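Side-chain contact in putative epimerase (Burkholderia cenocepacia, PDB 4LW8), which is a putative NAD(P)-dependent epimerase of the epimerase/dehydratase family, probably acting on a nucleotide sugar in lipopolysaccharide O-antigen biosynthesis: residues Arg253-Ser256 / Leu257-Leu261. Residues are numbered along the deposited sequence; the frame is centred on the assembly and turned at random.
Sequences RAYS and LKEVL
Ser-256 and Glu-259 hold each other by reciprocal side-chain-to-backbone hydrogen bonds where a short strand turns into a helix. Ser-256 OG accepts from Glu-259 N at 3.1 Å; a chi1 of 68°, with OG between its own N and carbonyl carbon, turns the hydroxyl toward the backbone N-H of Glu-259 at the start of the helix. In return Ser-256 N donates to Glu-259 OE2 at 2.8 Å, nearly straight but reaching the carboxylate from above its plane, 45° out of it. A water also donates to OE2 and to Ala-254 O, tying the carboxylate back to the strand. The turn is closed by Val-260 N bonding to Ser-256 O at 3.1 Å.

The other carboxylate oxygen, Glu-259 OE1, lies 3.6 Å from Tyr-255 CD1, the ring and carboxylate planes 51° apart. Arg-253 NH2 stops 4.3 Å from Glu-259 OE1, too far for a salt bridge, though its charge may still steady the carboxylate. Apolar contact is slight: Val-260 CG2 rests 4.1 Å from Tyr-255 CB, while Leu-312 of helix 308-321 packs on Val-260.

Strand 254-256 runs antiparallel to strand 221-226, and a capping box with Ser-256 as N-cap starts helix 257-268 directly from its end.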
loop_
_atom_site.group_PDB
_atom_site.type_symbol
_atom_site.label_atom_id
_atom_site.label_comp_id
_atom_site.label_asym_id
_atom_site.label_seq_id
_atom_site.Cartn_x
_atom_site.Cartn_y
_atom_site.Cartn_z
ATOM N N ARG A 253 16.046 -13.613 -18.704
ATOM C CA ARG A 253 15.618 -14.651 -19.630
ATOM C C ARG A 253 14.297 -15.265 -19.185
ATOM O O ARG A 253 14.113 -15.594 -18.014
ATOM C CB ARG A 253 16.676 -15.740 -19.767
ATOM C CG ARG A 253 16.252 -16.822 -20.736
ATOM C CD ARG A 253 17.429 -17.598 -21.260
ATOM N NE ARG A 253 16.989 -18.694 -22.113
ATOM C CZ ARG A 253 17.810 -19.538 -22.724
ATOM N NH1 ARG A 253 19.119 -19.403 -22.579
ATOM N NH2 ARG A 253 17.322 -20.512 -23.482
ATOM N N ALA A 254 13.387 -15.413 -20.140
ATOM C CA ALA A 254 12.078 -15.993 -19.888
ATOM C C ALA A 254 11.999 -17.417 -20.433
ATOM O O ALA A 254 12.323 -17.666 -21.590
ATOM C CB ALA A 254 10.987 -15.129 -20.506
ATOM N N TYR A 255 11.584 -18.348 -19.580
ATOM C CA TYR A 255 11.405 -19.741 -19.969
ATOM C C TYR A 255 9.944 -20.173 -19.862
ATOM O O TYR A 255 9.277 -19.873 -18.872
ATOM C CB TYR A 255 12.255 -20.658 -19.080
ATOM C CG TYR A 255 13.765 -20.532 -19.203
ATOM C CD1 TYR A 255 14.455 -21.140 -20.242
ATOM C CD2 TYR A 255 14.492 -19.806 -18.273
ATOM C CE1 TYR A 255 15.838 -21.038 -20.336
ATOM C CE2 TYR A 255 15.870 -19.698 -18.356
ATOM C CZ TYR A 255 16.536 -20.313 -19.386
ATOM O OH TYR A 255 17.906 -20.192 -19.461
ATOM N N SER A 256 9.446 -20.881 -20.871
ATOM C CA SER A 256 8.125 -21.490 -20.779
ATOM C C SER A 256 8.206 -22.762 -19.942
ATOM O O SER A 256 9.285 -23.328 -19.772
ATOM C CB SER A 256 7.584 -21.821 -22.163
ATOM O OG SER A 256 8.333 -22.866 -22.756
ATOM N N LEU A 257 7.065 -23.235 -19.454
ATOM C CA LEU A 257 7.028 -24.488 -18.704
ATOM C C LEU A 257 7.468 -25.664 -19.585
ATOM O O LEU A 257 8.050 -26.634 -19.107
ATOM C CB LEU A 257 5.631 -24.723 -18.144
ATOM C CG LEU A 257 5.511 -25.271 -16.726
ATOM C CD1 LEU A 257 6.575 -24.689 -15.797
ATOM C CD2 LEU A 257 4.116 -24.951 -16.212
ATOM N N LYS A 258 7.210 -25.544 -20.881
ATOM C CA LYS A 258 7.632 -26.540 -21.858
ATOM C C LYS A 258 9.160 -26.629 -21.934
ATOM O O LYS A 258 9.715 -27.724 -22.013
ATOM C CB LYS A 258 7.054 -26.210 -23.242
ATOM C CG LYS A 258 7.274 -27.289 -24.296
ATOM C CD LYS A 258 6.823 -26.833 -25.686
ATOM C CE LYS A 258 7.098 -27.906 -26.742
ATOM N NZ LYS A 258 6.833 -27.432 -28.136
ATOM N N GLU A 259 9.830 -25.481 -21.913
ATOM C CA GLU A 259 11.292 -25.452 -21.912
ATOM C C GLU A 259 11.854 -26.054 -20.627
ATOM O O GLU A 259 12.851 -26.779 -20.656
ATOM C CB GLU A 259 11.821 -24.019 -22.063
ATOM C CG GLU A 259 11.498 -23.313 -23.391
ATOM C CD GLU A 259 11.902 -21.839 -23.359
ATOM O OE1 GLU A 259 13.105 -21.538 -23.534
ATOM O OE2 GLU A 259 11.022 -20.979 -23.139
ATOM N N VAL A 260 11.203 -25.760 -19.504
ATOM C CA VAL A 260 11.658 -26.262 -18.215
ATOM C C VAL A 260 11.475 -27.777 -18.165
ATOM O O VAL A 260 12.393 -28.511 -17.776
ATOM C CB VAL A 260 10.909 -25.589 -17.044
ATOM C CG1 VAL A 260 11.329 -26.210 -15.718
ATOM C CG2 VAL A 260 11.202 -24.094 -17.025
ATOM N N LEU A 261 10.301 -28.243 -18.591
ATOM C CA LEU A 261 10.044 -29.676 -18.679
ATOM C C LEU A 261 11.088 -30.362 -19.560
ATOM O O LEU A 261 11.597 -31.420 -19.209
ATOM C CB LEU A 261 8.633 -29.950 -19.224
ATOM C CG LEU A 261 7.487 -29.602 -18.268
ATOM C CD1 LEU A 261 6.130 -29.580 -18.994
ATOM C CD2 LEU A 261 7.488 -30.588 -17.103
HETATM O O HOH W 1 10.332 -18.414 -23.948
#